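Ufm1-specific protease (Caenorhabditis elegans, PDB 5EJJ) is a thiol protease that cleaves the peptide bond at the C-terminal glycine of the ubiquitin-like modifier Ufm1, releasing it from target proteins. Local coordinates at residues 282-294 with 303-315. Sequence-based numbering, arbitrary orientation.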
loop_
_atom_site.group_PDB
_atom_site.type_symbol
_atom_site.label_atom_id
_atom_site.label_comp_id
_atom_site.label_asym_id
_atom_site.label_seq_id
_atom_site.Cartn_x
_atom_site.Cartn_y
_atom_site.Cartn_z
ATOM N N GLY A 282 -5.594 16.664 25.105
ATOM C CA GLY A 282 -6.558 17.746 25.046
ATOM C C GLY A 282 -6.778 18.238 23.629
ATOM O O GLY A 282 -6.635 19.419 23.348
ATOM N N ARG A 283 -7.093 17.321 22.724
ATOM C CA ARG A 283 -7.543 17.687 21.385
ATOM C C ARG A 283 -9.038 17.397 21.303
ATOM O O ARG A 283 -9.661 17.534 20.248
ATOM C CB ARG A 283 -6.776 16.920 20.306
ATOM C CG ARG A 283 -5.296 17.265 20.234
ATOM C CD ARG A 283 -4.595 16.575 19.069
ATOM N NE ARG A 283 -3.699 15.519 19.533
ATOM C CZ ARG A 283 -2.377 15.638 19.636
ATOM N NH1 ARG A 283 -1.781 16.776 19.286
ATOM N NH2 ARG A 283 -1.656 14.609 20.086
ATOM N N GLY A 284 -9.594 16.989 22.443
ATOM C CA GLY A 284 -11.013 16.726 22.557
ATOM C C GLY A 284 -11.359 15.321 22.117
ATOM O O GLY A 284 -10.458 14.507 21.886
ATOM N N VAL A 285 -12.659 15.029 22.018
ATOM C CA VAL A 285 -13.106 13.780 21.429
ATOM C C VAL A 285 -13.292 13.954 19.935
ATOM O O VAL A 285 -14.172 14.662 19.471
ATOM C CB VAL A 285 -14.386 13.267 22.049
ATOM C CG1 VAL A 285 -14.890 12.080 21.269
ATOM C CG2 VAL A 285 -14.134 12.867 23.484
ATOM N N THR A 286 -12.434 13.277 19.199
ATOM C CA THR A 286 -12.312 13.392 17.765
ATOM C C THR A 286 -13.031 12.237 17.098
ATOM O O THR A 286 -13.059 11.117 17.609
ATOM C CB THR A 286 -10.814 13.262 17.400
ATOM O OG1 THR A 286 -10.058 14.232 18.148
ATOM C CG2 THR A 286 -10.557 13.394 15.868
ATOM N N THR A 287 -13.604 12.487 15.939
ATOM C CA THR A 287 -14.117 11.378 15.180
ATOM C C THR A 287 -12.996 10.840 14.264
ATOM O O THR A 287 -12.080 11.584 13.918
ATOM C CB THR A 287 -15.368 11.794 14.430
ATOM O OG1 THR A 287 -15.911 10.647 13.771
ATOM C CG2 THR A 287 -15.045 12.858 13.433
ATOM N N THR A 288 -13.037 9.557 13.900
ATOM C CA THR A 288 -11.961 8.962 13.083
ATOM C C THR A 288 -12.369 8.559 11.663
ATOM O O THR A 288 -13.555 8.438 11.362
ATOM C CB THR A 288 -11.328 7.717 13.774
ATOM O OG1 THR A 288 -12.305 6.673 13.903
ATOM C CG2 THR A 288 -10.777 8.082 15.145
ATOM N N THR A 289 -11.372 8.364 10.798
ATOM C CA THR A 289 -11.575 7.808 9.444
ATOM C C THR A 289 -10.878 6.467 9.339
ATOM O O THR A 289 -9.707 6.333 9.718
ATOM C CB THR A 289 -10.924 8.653 8.302
ATOM O OG1 THR A 289 -11.453 9.985 8.270
ATOM C CG2 THR A 289 -11.175 7.991 6.968
ATOM N N SER A 290 -11.572 5.481 8.790
ATOM C CA SER A 290 -10.952 4.183 8.591
ATOM C C SER A 290 -10.118 4.075 7.319
ATOM O O SER A 290 -10.609 4.329 6.217
ATOM C CB SER A 290 -12.000 3.085 8.613
ATOM O OG SER A 290 -11.947 2.427 9.863
ATOM N N ALA A 291 -8.861 3.662 7.476
ATOM C CA ALA A 291 -7.973 3.456 6.339
ATOM C C ALA A 291 -7.305 2.089 6.371
ATOM O O ALA A 291 -7.091 1.505 7.437
ATOM C CB ALA A 291 -6.912 4.563 6.282
ATOM N N THR A 292 -6.976 1.594 5.185
ATOM C CA THR A 292 -6.158 0.395 5.020
ATOM C C THR A 292 -5.011 0.729 4.057
ATOM O O THR A 292 -5.210 1.427 3.062
ATOM C CB THR A 292 -6.977 -0.770 4.448
ATOM O OG1 THR A 292 -8.176 -0.923 5.210
ATOM C CG2 THR A 292 -6.205 -2.041 4.534
ATOM N N TYR A 293 -3.811 0.259 4.376
ATOM C CA TYR A 293 -2.641 0.524 3.573
ATOM C C TYR A 293 -1.895 -0.759 3.323
ATOM O O TYR A 293 -2.081 -1.756 4.024
ATOM C CB TYR A 293 -1.691 1.450 4.308
ATOM C CG TYR A 293 -2.292 2.753 4.696
ATOM C CD1 TYR A 293 -2.909 2.918 5.923
ATOM C CD2 TYR A 293 -2.238 3.828 3.842
ATOM C CE1 TYR A 293 -3.468 4.126 6.283
ATOM C CE2 TYR A 293 -2.778 5.042 4.186
ATOM C CZ TYR A 293 -3.399 5.185 5.399
ATOM O OH TYR A 293 -3.941 6.401 5.713
ATOM N N LEU A 294 -1.026 -0.720 2.319
ATOM C CA LEU A 294 -0.025 -1.755 2.101
ATOM C C LEU A 294 1.284 -1.019 2.003
ATOM O O LEU A 294 1.675 -0.619 0.919
ATOM C CB LEU A 294 -0.281 -2.486 0.791
ATOM C CG LEU A 294 0.758 -3.537 0.423
ATOM C CD1 LEU A 294 0.927 -4.469 1.576
ATOM C CD2 LEU A 294 0.302 -4.314 -0.789
ATOM N N HIS A 303 -3.802 -1.611 9.227
ATOM C CA HIS A 303 -5.162 -1.134 9.440
ATOM C C HIS A 303 -5.186 -0.052 10.490
ATOM O O HIS A 303 -4.697 -0.243 11.584
ATOM C CB HIS A 303 -6.042 -2.270 9.896
ATOM C CG HIS A 303 -5.861 -3.518 9.108
ATOM N ND1 HIS A 303 -6.774 -3.936 8.167
ATOM C CD2 HIS A 303 -4.874 -4.446 9.117
ATOM C CE1 HIS A 303 -6.356 -5.069 7.637
ATOM N NE2 HIS A 303 -5.203 -5.398 8.192
ATOM N N LEU A 304 -5.760 1.095 10.172
ATOM C CA LEU A 304 -5.669 2.204 11.093
ATOM C C LEU A 304 -6.929 3.041 11.094
ATOM O O LEU A 304 -7.537 3.286 10.047
ATOM C CB LEU A 304 -4.478 3.090 10.734
ATOM C CG LEU A 304 -3.080 2.478 10.771
ATOM C CD1 LEU A 304 -2.091 3.458 10.204
ATOM C CD2 LEU A 304 -2.709 2.078 12.186
ATOM N N GLN A 305 -7.314 3.458 12.295
ATOM C CA GLN A 305 -8.318 4.491 12.500
ATOM C C GLN A 305 -7.544 5.794 12.573
ATOM O O GLN A 305 -6.630 5.930 13.401
ATOM C CB GLN A 305 -9.044 4.239 13.808
ATOM C CG GLN A 305 -9.630 2.873 13.868
ATOM C CD GLN A 305 -10.610 2.682 12.752
ATOM O OE1 GLN A 305 -10.341 1.959 11.799
ATOM N NE2 GLN A 305 -11.747 3.363 12.838
ATOM N N LEU A 306 -7.868 6.731 11.679
ATOM C CA LEU A 306 -7.107 7.984 11.563
ATOM C C LEU A 306 -7.818 9.192 12.186
ATOM O O LEU A 306 -8.998 9.442 11.912
ATOM C CB LEU A 306 -6.808 8.269 10.101
ATOM C CG LEU A 306 -5.906 7.261 9.425
ATOM C CD1 LEU A 306 -5.803 7.617 7.976
ATOM C CD2 LEU A 306 -4.549 7.280 10.095
ATOM N N PRO A 307 -7.105 9.936 13.039
ATOM C CA PRO A 307 -7.675 11.126 13.687
ATOM C C PRO A 307 -7.770 12.310 12.725
ATOM O O PRO A 307 -6.892 13.164 12.712
ATOM C CB PRO A 307 -6.690 11.419 14.829
ATOM C CG PRO A 307 -5.405 10.775 14.412
ATOM C CD PRO A 307 -5.781 9.577 13.573
ATOM N N THR A 308 -8.831 12.368 11.933
ATOM C CA THR A 308 -8.920 13.359 10.862
ATOM C C THR A 308 -9.595 14.693 11.234
ATOM O O THR A 308 -9.738 15.584 10.380
ATOM C CB THR A 308 -9.625 12.780 9.631
ATOM O OG1 THR A 308 -10.713 11.932 10.050
ATOM C CG2 THR A 308 -8.635 12.006 8.776
ATOM N N LYS A 309 -10.014 14.831 12.490
ATOM C CA LYS A 309 -10.536 16.108 12.951
ATOM C C LYS A 309 -9.503 16.871 13.764
ATOM O O LYS A 309 -9.788 17.952 14.249
ATOM C CB LYS A 309 -11.825 15.931 13.747
ATOM C CG LYS A 309 -13.050 15.612 12.882
ATOM C CD LYS A 309 -13.343 16.703 11.854
ATOM C CE LYS A 309 -14.545 16.351 10.975
ATOM N NZ LYS A 309 -14.894 17.457 10.023
ATOM N N TRP A 310 -8.306 16.309 13.910
ATOM C CA TRP A 310 -7.170 17.051 14.461
ATOM C C TRP A 310 -6.710 18.149 13.476
ATOM O O TRP A 310 -7.168 18.218 12.320
ATOM C CB TRP A 310 -6.000 16.102 14.772
ATOM C CG TRP A 310 -6.215 15.154 15.943
ATOM C CD1 TRP A 310 -7.327 15.050 16.724
ATOM C CD2 TRP A 310 -5.284 14.187 16.455
ATOM N NE1 TRP A 310 -7.149 14.085 17.690
ATOM C CE2 TRP A 310 -5.903 13.538 17.540
ATOM C CE3 TRP A 310 -3.990 13.800 16.094
ATOM C CZ2 TRP A 310 -5.275 12.533 18.263
ATOM C CZ3 TRP A 310 -3.370 12.805 16.821
ATOM C CH2 TRP A 310 -4.009 12.186 17.890
ATOM N N THR A 311 -5.805 19.015 13.928
ATOM C CA THR A 311 -5.237 20.026 13.030
ATOM C C THR A 311 -4.338 19.345 12.006
ATOM O O THR A 311 -3.732 18.313 12.312
ATOM C CB THR A 311 -4.374 21.059 13.784
ATOM O OG1 THR A 311 -3.088 20.495 14.073
ATOM C CG2 THR A 311 -5.045 21.491 15.076
ATOM N N ASP A 312 -4.235 19.928 10.810
ATOM C CA ASP A 312 -3.323 19.416 9.776
ATOM C C ASP A 312 -1.942 19.118 10.346
ATOM O O ASP A 312 -1.304 18.126 9.985
ATOM C CB ASP A 312 -3.189 20.391 8.602
ATOM C CG ASP A 312 -4.430 20.429 7.733
ATOM O OD1 ASP A 312 -5.360 21.209 8.043
ATOM O OD2 ASP A 312 -4.479 19.670 6.742
ATOM N N ASN A 313 -1.487 19.964 11.257
ATOM C CA ASN A 313 -0.181 19.754 11.825
ATOM C C ASN A 313 -0.180 18.582 12.781
ATOM O O ASN A 313 0.762 17.782 12.814
ATOM C CB ASN A 313 0.311 20.999 12.544
ATOM C CG ASN A 313 1.804 20.967 12.762
ATOM O OD1 ASN A 313 2.570 21.053 11.798
ATOM N ND2 ASN A 313 2.233 20.814 14.021
ATOM N N GLU A 314 -1.236 18.488 13.573
ATOM C CA GLU A 314 -1.308 17.434 14.567
ATOM C C GLU A 314 -1.399 16.078 13.867
ATOM O O GLU A 314 -0.912 15.070 14.378
ATOM C CB GLU A 314 -2.490 17.672 15.503
ATOM C CG GLU A 314 -2.229 18.747 16.543
ATOM C CD GLU A 314 -3.479 19.143 17.302
ATOM O OE1 GLU A 314 -4.600 18.923 16.765
ATOM O OE2 GLU A 314 -3.335 19.662 18.439
ATOM N N GLN A 315 -2.006 16.075 12.683
ATOM C CA GLN A 315 -2.053 14.887 11.856
ATOM C C GLN A 315 -0.679 14.493 11.328
ATOM O O GLN A 315 -0.277 13.336 11.442
ATOM C CB GLN A 315 -3.034 15.074 10.715
ATOM C CG GLN A 315 -4.460 15.237 11.200
ATOM C CD GLN A 315 -5.474 15.014 10.099
ATOM O OE1 GLN A 315 -5.262 14.198 9.196
ATOM N NE2 GLN A 315 -6.585 15.738 10.164
HETATM O O HOH W 1 -13.448 12.041 10.837
#
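The antiparallel beta hairpin of strands 289-293 and 302-306 brings Thr289 opposite Leu306 and Ala291 opposite Leu304, each a hydrogen-bonded pair; Ala291 N reaches Leu304 O at 2.9 Å. On the face carrying Ser290 and Gln305, the serine hydroxyl OG donates to Gln305 OE1 (2.6 Å), a carbonyl that also accepts from Arg267 of helix 253-280. On the face with Thr289, Ala291 and Leu304, Leu306 CD1 sits 3.7 Å from Ala291 CB and meets the Tyr293 ring at its edge. Thr289 OG1 shares a 2.7 Å hydrogen bond with Thr308 OG1, just past the second strand. Pro307 centres an inverse gamma turn, and three residues on comes Trp310. The indole is sandwiched, Pro307 CB over one face and Arg283 over the opposite one. Arg283 bends at chi3 (-109°), laying CD over the five-membered ring and CZ 4.2 Å from the centroid of the Trp310 six-membered ring, a cation-pi contact. Its NH1 reaches Glu314 OE2, at the guanidinium edge, in a salt bridge whose hydrogen bond is weak (3.4 Å); Glu314 also joins Thr311 in a capping box starting helix 312-325. Replacing Trp310 with alanine is likely to leave Arg283 without its aromatic platform and Thr286 OG1 without the weak NE1 bond.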